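Local coordinates for sugar ABC transporter (Agrobacterium radiobacter, PDB 4RXT), which probably binds carbohydrate outside the membrane as the solute-binding component of an ABC sugar importer, and is captured here holding an arabinopyranose, at residues V80-G91 with S98-T106; G175-T185 with I203-E214. All coordinates share one frame; numbering follows the deposited sequence. Where two conformers were deposited one is given.

Contact 1 of 2, residues V80-G91 with S98-T106; sequences VDEAAKSVPIIG and SKAFKSFLT
The ring of Phe-101 is the bump of this contact, and Val-80, Ile-89 and Gly-91 form the hollow that takes it. Val-80 CG1 lies over one ring face in a CH-pi contact, 4.0 Å from the centroid of the Phe-101 ring and toward its rim. It gets there because CG1 stands anti to the backbone N (chi1 169°). Ile-89 CG2 approaches obliquely, while CE2 of Phe-104 sits over the centre of the opposite face. The missing side chain of Gly-91 makes a second hollow: its CA packs under the Phe-104 ring, 3.6 Å from Phe-104 CE2. Toward the end of the helical part, Ala-84 CB meets Ala-100 CB at 3.5 Å.

These pieces dress a parallel pairing of strands 89-91 and 103-106 in the central sheet of a periplasmic-binding-protein lobe. Lys-102 N donates a hydrogen bond to Ile-89 O at 2.9 Å, nearly straight at 169°; Gly-91 N then donates to Ser-103 O, and Gly-91 O accepts from Leu-105 N. On the sheet face away from the rings, helix 249-264 covers Ser-103 and Leu-105.

At the helix end of the contact, Ser-98 OG gives its proton to Asp-81 OD1 at 2.6 Å, from above the carboxylate plane, and accepts from Ala-100 N in an ST turn. One water joins Asp-81 OD1 to Lys-99 N, and another joins Ile-89 N to Ala-100 O. Apolar packing thus supplies the shape, whereas Ser-98, gripped as both donor and acceptor, ties the loop to helix 77-84; the Ser-98 bond and the water that donates to Asp-81 OD1 would probably stabilise Asp-81 as a carboxylate.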
loop_
_atom_site.group_PDB
_atom_site.type_symbol
_atom_site.label_atom_id
_atom_site.label_comp_id
_atom_site.label_asym_id
_atom_site.label_seq_id
_atom_site.Cartn_x
_atom_site.Cartn_y
_atom_site.Cartn_z
ATOM N N VAL A 80 10.395 -12.178 -12.034
ATOM C CA VAL A 80 9.083 -12.485 -12.573
ATOM C C VAL A 80 9.172 -13.029 -13.999
ATOM O O VAL A 80 8.463 -13.989 -14.319
ATOM C CB VAL A 80 8.116 -11.304 -12.451
ATOM C CG1 VAL A 80 6.847 -11.550 -13.245
ATOM C CG2 VAL A 80 7.805 -11.060 -10.971
ATOM N N ASP A 81 10.046 -12.450 -14.832
ATOM C CA ASP A 81 10.223 -12.954 -16.207
ATOM C C ASP A 81 10.619 -14.440 -16.145
ATOM O O ASP A 81 10.114 -15.273 -16.909
ATOM C CB ASP A 81 11.320 -12.180 -16.964
ATOM C CG ASP A 81 10.886 -10.787 -17.449
ATOM O OD1 ASP A 81 9.672 -10.499 -17.559
ATOM O OD2 ASP A 81 11.812 -9.978 -17.719
ATOM N N GLU A 82 11.549 -14.759 -15.240
ATOM C CA GLU A 82 12.047 -16.123 -15.111
ATOM C C GLU A 82 10.959 -17.078 -14.653
ATOM O O GLU A 82 10.797 -18.173 -15.219
ATOM C CB GLU A 82 13.277 -16.191 -14.199
ATOM C CG GLU A 82 14.508 -15.494 -14.772
ATOM C CD GLU A 82 14.930 -16.080 -16.098
ATOM O OE1 GLU A 82 14.962 -17.325 -16.196
ATOM O OE2 GLU A 82 15.207 -15.313 -17.040
ATOM N N ALA A 83 10.253 -16.684 -13.583
ATOM C CA ALA A 83 9.144 -17.478 -13.071
ATOM C C ALA A 83 8.086 -17.776 -14.134
ATOM O O ALA A 83 7.585 -18.901 -14.233
ATOM C CB ALA A 83 8.497 -16.777 -11.888
ATOM N N ALA A 84 7.793 -16.766 -14.939
ATOM C CA ALA A 84 6.745 -16.836 -15.944
ATOM C C ALA A 84 7.028 -17.852 -17.040
ATOM O O ALA A 84 6.097 -18.258 -17.744
ATOM C CB ALA A 84 6.486 -15.455 -16.553
ATOM N N LYS A 85 8.305 -18.213 -17.214
ATOM C CA LYS A 85 8.700 -19.249 -18.199
ATOM C C LYS A 85 8.149 -20.628 -17.884
ATOM O O LYS A 85 8.045 -21.471 -18.758
ATOM C CB LYS A 85 10.211 -19.329 -18.355
ATOM C CG LYS A 85 10.762 -18.067 -18.979
ATOM C CD LYS A 85 12.265 -18.013 -19.022
ATOM C CE LYS A 85 12.719 -16.667 -19.577
ATOM N NZ LYS A 85 14.140 -16.703 -20.072
ATOM N N SER A 86 7.804 -20.851 -16.629
ATOM C CA SER A 86 7.190 -22.123 -16.235
ATOM C C SER A 86 5.864 -22.087 -15.446
ATOM O O SER A 86 5.175 -23.096 -15.364
ATOM C CB SER A 86 8.220 -22.928 -15.443
ATOM O OG SER A 86 8.426 -22.387 -14.155
ATOM N N VAL A 87 5.522 -20.944 -14.852
ATOM C CA VAL A 87 4.322 -20.783 -14.020
ATOM C C VAL A 87 3.625 -19.449 -14.355
ATOM O O VAL A 87 4.292 -18.423 -14.420
ATOM C CB VAL A 87 4.719 -20.762 -12.512
ATOM C CG1 VAL A 87 3.501 -20.623 -11.609
ATOM C CG2 VAL A 87 5.481 -22.027 -12.124
ATOM N N PRO A 88 2.298 -19.443 -14.574
ATOM C CA PRO A 88 1.643 -18.132 -14.729
ATOM C C PRO A 88 1.641 -17.326 -13.439
ATOM O O PRO A 88 1.335 -17.867 -12.354
ATOM C CB PRO A 88 0.204 -18.452 -15.132
ATOM C CG PRO A 88 0.028 -19.873 -14.858
ATOM C CD PRO A 88 1.348 -20.552 -14.671
ATOM N N ILE A 89 1.908 -16.032 -13.607
ATOM C CA ILE A 89 2.108 -15.108 -12.486
ATOM C C ILE A 89 1.045 -14.044 -12.555
ATOM O O ILE A 89 0.844 -13.409 -13.573
ATOM C CB ILE A 89 3.507 -14.443 -12.502
ATOM C CG1 ILE A 89 4.621 -15.483 -12.764
ATOM C CG2 ILE A 89 3.747 -13.609 -11.235
ATOM C CD1 ILE A 89 4.753 -16.546 -11.698
ATOM N N ILE A 90 0.324 -13.897 -11.446
ATOM C CA ILE A 90 -0.683 -12.871 -11.279
ATOM C C ILE A 90 -0.111 -11.871 -10.269
ATOM O O ILE A 90 0.321 -12.251 -9.160
ATOM C CB ILE A 90 -2.024 -13.484 -10.792
ATOM C CG1 ILE A 90 -2.770 -14.202 -11.949
ATOM C CG2 ILE A 90 -2.901 -12.424 -10.148
ATOM C CD1 ILE A 90 -2.020 -15.380 -12.573
ATOM N N GLY A 91 -0.095 -10.594 -10.646
ATOM C CA GLY A 91 0.413 -9.540 -9.754
ATOM C C GLY A 91 -0.670 -8.823 -8.982
ATOM O O GLY A 91 -1.809 -8.676 -9.447
ATOM N N SER A 98 8.298 -6.022 -15.492
ATOM C CA SER A 98 8.015 -7.220 -16.258
ATOM C C SER A 98 6.647 -7.070 -16.901
ATOM O O SER A 98 5.705 -6.605 -16.292
ATOM C CB SER A 98 8.018 -8.470 -15.385
ATOM O OG SER A 98 7.618 -9.616 -16.148
ATOM N N LYS A 99 6.564 -7.517 -18.146
ATOM C CA LYS A 99 5.289 -7.573 -18.886
ATOM C C LYS A 99 4.722 -9.004 -18.871
ATOM O O LYS A 99 3.767 -9.326 -19.590
ATOM C CB LYS A 99 5.450 -7.078 -20.355
ATOM C CG LYS A 99 5.831 -5.619 -20.499
ATOM C CD LYS A 99 4.722 -4.696 -20.004
ATOM C CE LYS A 99 5.237 -3.285 -19.719
ATOM N NZ LYS A 99 4.499 -2.658 -18.586
ATOM N N ALA A 100 5.278 -9.848 -18.013
ATOM C CA ALA A 100 4.963 -11.276 -18.071
ATOM C C ALA A 100 3.732 -11.653 -17.293
ATOM O O ALA A 100 3.236 -12.775 -17.446
ATOM C CB ALA A 100 6.130 -12.108 -17.589
ATOM N N PHE A 101 3.226 -10.718 -16.492
ATOM C CA PHE A 101 2.044 -10.987 -15.669
ATOM C C PHE A 101 0.806 -11.297 -16.528
ATOM O O PHE A 101 0.595 -10.687 -17.542
ATOM C CB PHE A 101 1.696 -9.785 -14.795
ATOM C CG PHE A 101 2.722 -9.441 -13.742
ATOM C CD1 PHE A 101 2.822 -10.160 -12.569
ATOM C CD2 PHE A 101 3.621 -8.374 -13.958
ATOM C CE1 PHE A 101 3.717 -9.790 -11.594
ATOM C CE2 PHE A 101 4.537 -8.027 -12.991
ATOM C CZ PHE A 101 4.599 -8.756 -11.823
ATOM N N LYS A 102 0.009 -12.258 -16.104
ATOM C CA LYS A 102 -1.244 -12.618 -16.779
ATOM C C LYS A 102 -2.400 -11.719 -16.403
ATOM O O LYS A 102 -3.382 -11.574 -17.138
ATOM C CB LYS A 102 -1.623 -14.081 -16.498
ATOM C CG LYS A 102 -0.596 -15.088 -16.988
ATOM C CD LYS A 102 -0.311 -14.892 -18.465
ATOM C CE LYS A 102 0.489 -16.047 -19.050
ATOM N NZ LYS A 102 0.916 -15.789 -20.455
ATOM N N SER A 103 -2.301 -11.159 -15.213
ATOM C CA SER A 103 -3.279 -10.180 -14.733
ATOM C C SER A 103 -2.646 -9.413 -13.611
ATOM O O SER A 103 -1.647 -9.865 -13.025
ATOM C CB SER A 103 -4.578 -10.851 -14.256
ATOM O OG SER A 103 -5.604 -9.917 -13.949
ATOM N N PHE A 104 -3.226 -8.261 -13.315
ATOM C CA PHE A 104 -2.730 -7.399 -12.258
ATOM C C PHE A 104 -3.900 -6.714 -11.553
ATOM O O PHE A 104 -4.711 -6.046 -12.201
ATOM C CB PHE A 104 -1.737 -6.347 -12.791
ATOM C CG PHE A 104 -0.645 -6.035 -11.816
ATOM C CD1 PHE A 104 -0.896 -5.223 -10.717
ATOM C CD2 PHE A 104 0.621 -6.647 -11.932
ATOM C CE1 PHE A 104 0.101 -4.970 -9.805
ATOM C CE2 PHE A 104 1.605 -6.417 -10.987
ATOM C CZ PHE A 104 1.344 -5.566 -9.931
ATOM N N LEU A 105 -3.963 -6.867 -10.232
ATOM C CA LEU A 105 -5.055 -6.292 -9.424
ATOM C C LEU A 105 -4.424 -5.316 -8.436
ATOM O O LEU A 105 -3.527 -5.681 -7.654
ATOM C CB LEU A 105 -5.809 -7.378 -8.668
ATOM C CG LEU A 105 -6.530 -8.457 -9.471
ATOM C CD1 LEU A 105 -5.603 -9.627 -9.780
ATOM C CD2 LEU A 105 -7.759 -8.916 -8.702
ATOM N N THR A 106 -4.844 -4.067 -8.502
ATOM C CA THR A 106 -4.153 -2.997 -7.776
ATOM C C THR A 106 -4.987 -1.734 -7.623
ATOM O O THR A 106 -5.858 -1.453 -8.445
ATOM C CB THR A 106 -2.804 -2.651 -8.471
ATOM O OG1 THR A 106 -2.077 -1.689 -7.699
ATOM C CG2 THR A 106 -3.013 -2.110 -9.882
HETATM O O HOH W 1 8.876 -8.581 -19.398
HETATM O O HOH W 2 2.773 -15.238 -16.206
#

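Contact 2 of 2, residues G175-T185 with I203-E214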
loop_
_atom_site.group_PDB
_atom_site.type_symbol
_atom_site.label_atom_id
_atom_site.label_comp_id
_atom_site.label_asym_id
_atom_site.label_seq_id
_atom_site.Cartn_x
_atom_site.Cartn_y
_atom_site.Cartn_z
ATOM N N GLY A 175 11.573 1.003 6.227
ATOM C CA GLY A 175 10.528 0.049 6.423
ATOM C C GLY A 175 9.970 -0.096 7.823
ATOM O O GLY A 175 9.075 -0.879 7.993
ATOM N N GLN A 176 10.469 0.662 8.792
ATOM C CA GLN A 176 9.968 0.575 10.167
ATOM C C GLN A 176 9.200 1.820 10.617
ATOM O O GLN A 176 9.635 2.955 10.438
ATOM C CB GLN A 176 11.108 0.331 11.145
ATOM C CG GLN A 176 12.047 -0.769 10.739
ATOM C CD GLN A 176 13.189 -0.888 11.708
ATOM O OE1 GLN A 176 13.105 -1.598 12.695
ATOM N NE2 GLN A 176 14.263 -0.180 11.433
ATOM N N ALA A 177 8.046 1.576 11.251
ATOM C CA ALA A 177 7.210 2.645 11.773
ATOM C C ALA A 177 8.006 3.550 12.692
ATOM O O ALA A 177 7.823 4.773 12.696
ATOM C CB ALA A 177 5.972 2.092 12.491
ATOM N N THR A 178 8.880 2.963 13.499
ATOM C CA THR A 178 9.639 3.776 14.447
ATOM C C THR A 178 10.563 4.775 13.748
ATOM O O THR A 178 10.805 5.839 14.241
ATOM C CB THR A 178 10.476 2.902 15.406
ATOM O OG1 THR A 178 11.243 1.980 14.635
ATOM C CG2 THR A 178 9.570 2.154 16.381
ATOM N N THR A 179 11.073 4.384 12.596
ATOM C CA THR A 179 11.865 5.301 11.792
ATOM C C THR A 179 11.021 6.465 11.235
ATOM O O THR A 179 11.461 7.604 11.251
ATOM C CB THR A 179 12.580 4.541 10.680
ATOM O OG1 THR A 179 13.307 3.445 11.254
ATOM C CG2 THR A 179 13.547 5.480 9.967
ATOM N N GLY A 180 9.805 6.153 10.792
ATOM C CA GLY A 180 8.791 7.174 10.463
ATOM C C GLY A 180 8.565 8.191 11.586
ATOM O O GLY A 180 8.529 9.416 11.389
ATOM N N LEU A 181 8.378 7.634 12.775
ATOM C CA LEU A 181 8.223 8.439 13.954
ATOM C C LEU A 181 9.408 9.414 14.166
ATOM O O LEU A 181 9.228 10.618 14.375
ATOM C CB LEU A 181 7.972 7.495 15.143
ATOM C CG LEU A 181 7.443 8.132 16.429
ATOM C CD1 LEU A 181 6.913 7.061 17.370
ATOM C CD2 LEU A 181 8.480 8.916 17.175
ATOM N N ASN A 182 10.617 8.870 14.137
ATOM C CA ASN A 182 11.824 9.651 14.311
ATOM C C ASN A 182 12.026 10.686 13.200
ATOM O O ASN A 182 12.360 11.810 13.497
ATOM C CB ASN A 182 13.043 8.730 14.420
ATOM C CG ASN A 182 13.109 7.921 15.710
ATOM O OD1 ASN A 182 12.497 8.230 16.722
ATOM N ND2 ASN A 182 13.911 6.865 15.656
ATOM N N ILE A 183 11.763 10.305 11.954
ATOM C CA ILE A 183 11.868 11.253 10.835
ATOM C C ILE A 183 10.894 12.407 11.082
ATOM O O ILE A 183 11.251 13.559 10.948
ATOM C CB ILE A 183 11.541 10.580 9.527
ATOM C CG1 ILE A 183 12.682 9.651 9.112
ATOM C CG2 ILE A 183 11.412 11.625 8.427
ATOM C CD1 ILE A 183 12.322 8.686 8.012
ATOM N N MET A 184 9.646 12.088 11.473
ATOM C CA MET A 184 8.651 13.135 11.655
ATOM C C MET A 184 9.068 14.111 12.754
ATOM O O MET A 184 9.001 15.346 12.570
ATOM C CB MET A 184 7.255 12.540 11.945
ATOM C CG MET A 184 6.151 13.579 12.080
ATOM S SD MET A 184 5.627 14.396 10.549
ATOM C CE MET A 184 6.962 15.338 9.894
ATOM N N THR A 185 9.549 13.559 13.868
ATOM C CA THR A 185 9.972 14.374 15.006
ATOM C C THR A 185 11.179 15.262 14.603
ATOM O O THR A 185 11.238 16.451 14.956
ATOM C CB THR A 185 10.302 13.465 16.220
ATOM O OG1 THR A 185 9.149 12.657 16.561
ATOM C CG2 THR A 185 10.593 14.316 17.416
ATOM N N ILE A 203 2.528 1.705 7.305
ATOM C CA ILE A 203 3.649 1.720 8.226
ATOM C C ILE A 203 4.061 3.150 8.552
ATOM O O ILE A 203 4.301 3.517 9.680
ATOM C CB ILE A 203 4.857 0.898 7.685
ATOM C CG1 ILE A 203 4.426 -0.529 7.277
ATOM C CG2 ILE A 203 6.001 0.868 8.697
ATOM C CD1 ILE A 203 3.681 -1.282 8.365
ATOM N N MET A 204 4.125 3.985 7.519
ATOM C CA MET A 204 4.403 5.383 7.771
ATOM C C MET A 204 3.256 6.116 8.467
ATOM O O MET A 204 3.490 6.984 9.334
ATOM C CB MET A 204 4.825 6.113 6.481
ATOM C CG MET A 204 6.158 5.676 5.881
ATOM S SD MET A 204 7.626 5.923 6.973
ATOM C CE MET A 204 7.726 4.325 7.811
ATOM N N ALA A 205 2.028 5.771 8.123
ATOM C CA ALA A 205 0.889 6.327 8.881
ATOM C C ALA A 205 0.940 6.003 10.387
ATOM O O ALA A 205 0.663 6.852 11.217
ATOM C CB ALA A 205 -0.412 5.835 8.289
ATOM N N GLN A 206 1.312 4.781 10.706
ATOM C CA GLN A 206 1.468 4.386 12.126
ATOM C C GLN A 206 2.498 5.261 12.802
ATOM O O GLN A 206 2.248 5.818 13.852
ATOM C CB GLN A 206 1.906 2.919 12.220
ATOM C CG GLN A 206 0.869 1.895 11.762
ATOM C CD GLN A 206 1.461 0.506 11.524
ATOM O OE1 GLN A 206 2.677 0.336 11.313
ATOM N NE2 GLN A 206 0.612 -0.499 11.592
ATOM N N GLY A 207 3.692 5.314 12.248
ATOM C CA GLY A 207 4.784 6.074 12.844
ATOM C C GLY A 207 4.603 7.577 12.895
ATOM O O GLY A 207 4.863 8.226 13.912
ATOM N N VAL A 208 4.160 8.153 11.780
ATOM C CA VAL A 208 3.919 9.599 11.724
ATOM C C VAL A 208 2.737 9.994 12.631
ATOM O O VAL A 208 2.807 10.988 13.380
ATOM C CB VAL A 208 3.665 10.053 10.275
ATOM C CG1 VAL A 208 3.214 11.513 10.200
ATOM C CG2 VAL A 208 4.933 9.831 9.483
ATOM N N GLY A 209 1.659 9.222 12.569
ATOM C CA GLY A 209 0.531 9.464 13.435
ATOM C C GLY A 209 0.958 9.424 14.888
ATOM O O GLY A 209 0.515 10.276 15.693
ATOM N N GLN A 210 1.774 8.431 15.236
ATOM C CA GLN A 210 2.277 8.263 16.619
ATOM C C GLN A 210 3.037 9.518 17.046
ATOM O O GLN A 210 2.875 10.024 18.138
ATOM C CB GLN A 210 3.131 7.008 16.762
ATOM C CG GLN A 210 3.477 6.588 18.190
ATOM C CD GLN A 210 2.307 6.017 18.971
ATOM O OE1 GLN A 210 1.609 5.113 18.504
ATOM N NE2 GLN A 210 2.125 6.502 20.179
ATOM N N ALA A 211 3.892 10.034 16.173
ATOM C CA ALA A 211 4.655 11.254 16.483
ATOM C C ALA A 211 3.747 12.469 16.765
ATOM O O ALA A 211 3.959 13.258 17.720
ATOM C CB ALA A 211 5.608 11.611 15.325
ATOM N N ILE A 212 2.727 12.627 15.915
ATOM C CA ILE A 212 1.781 13.711 16.102
ATOM C C ILE A 212 0.934 13.537 17.380
ATOM O O ILE A 212 0.775 14.503 18.139
ATOM C CB ILE A 212 0.884 13.851 14.858
ATOM C CG1 ILE A 212 1.742 14.247 13.618
ATOM C CG2 ILE A 212 -0.207 14.906 15.056
ATOM C CD1 ILE A 212 2.761 15.359 13.806
ATOM N N ALA A 213 0.439 12.322 17.625
ATOM C CA ALA A 213 -0.361 12.016 18.851
ATOM C C ALA A 213 0.465 12.284 20.119
ATOM O O ALA A 213 0.002 12.967 21.069
ATOM C CB ALA A 213 -0.817 10.560 18.849
ATOM N N GLU A 214 1.680 11.735 20.159
ATOM C CA GLU A 214 2.498 11.780 21.378
ATOM C C GLU A 214 2.928 13.176 21.741
ATOM O O GLU A 214 3.106 13.512 22.890
ATOM C CB GLU A 214 3.727 10.878 21.252
ATOM C CG GLU A 214 3.429 9.373 21.263
ATOM C CD GLU A 214 4.666 8.525 21.004
ATOM O OE1 GLU A 214 5.718 9.080 20.582
ATOM O OE2 GLU A 214 4.548 7.292 21.222
#
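Segments 175-185 and 203-214 place two helices side by side, their axes 6.9 Å apart at closest approach and crossing at -45°. They belong to consecutive helices, 177-190 and 202-214, joined through strand 194-199 in the alpha/beta architecture of a periplasmic-binding-protein lobe. Glycine makes the close crossing possible: Leu-181 and Gly-207 bring their CA atoms within 4.3 Å, and Gly-207 CA reaches Ala-177 O at 3.3 Å in a CA-H...O contact.

Leu-181 is a knob in a hole formed by Gly-207, Gln-210, Ala-211 and Glu-214. With CG anti to the backbone N (chi1 -165°), it lays CD1 against Gln-210 CG at 3.6 Å. Gln-210 NE2 in turn makes a bent hydrogen bond to Glu-214 OE2, linking two walls of that hole. On the side facing the sheet, Met-184 bends so that SD meets Val-208 CG1 at 3.8 Å, and both residues also touch Val-197.

Near the sugar end, Met-204 curls SD toward Gly-180 CA, while Asn-201, a sugar-binding residue, accepts a hydrogen bond from Met-204 N through OD1. The neighbouring Ile-203 rests its CG2 3.3 Å from Ala-177 N.

How the contacts relate
Contact 1 comes first along the chain and closes before contact 2 opens. Their centres are 34 Å apart, on opposite sides of the chain's centre, and their nearest atoms are separated by about 16 Å. They share no helix, strand or sheet: contact 1 pairs strands 89-92 and 103-106 of the parallel sheet of one lobe, with helix 77-84 beside them, whereas 175-185 and 203-214 supply helices beside the mixed sheet of the other. The arabinopyranose lies between the lobes, about 9 Å from the side chain of Phe-104 and 5 Å from that of Ile-203. The two-lobed arrangement is consistent with the hinged closure known for periplasmic binding proteins, each contact lying wholly within one lobe.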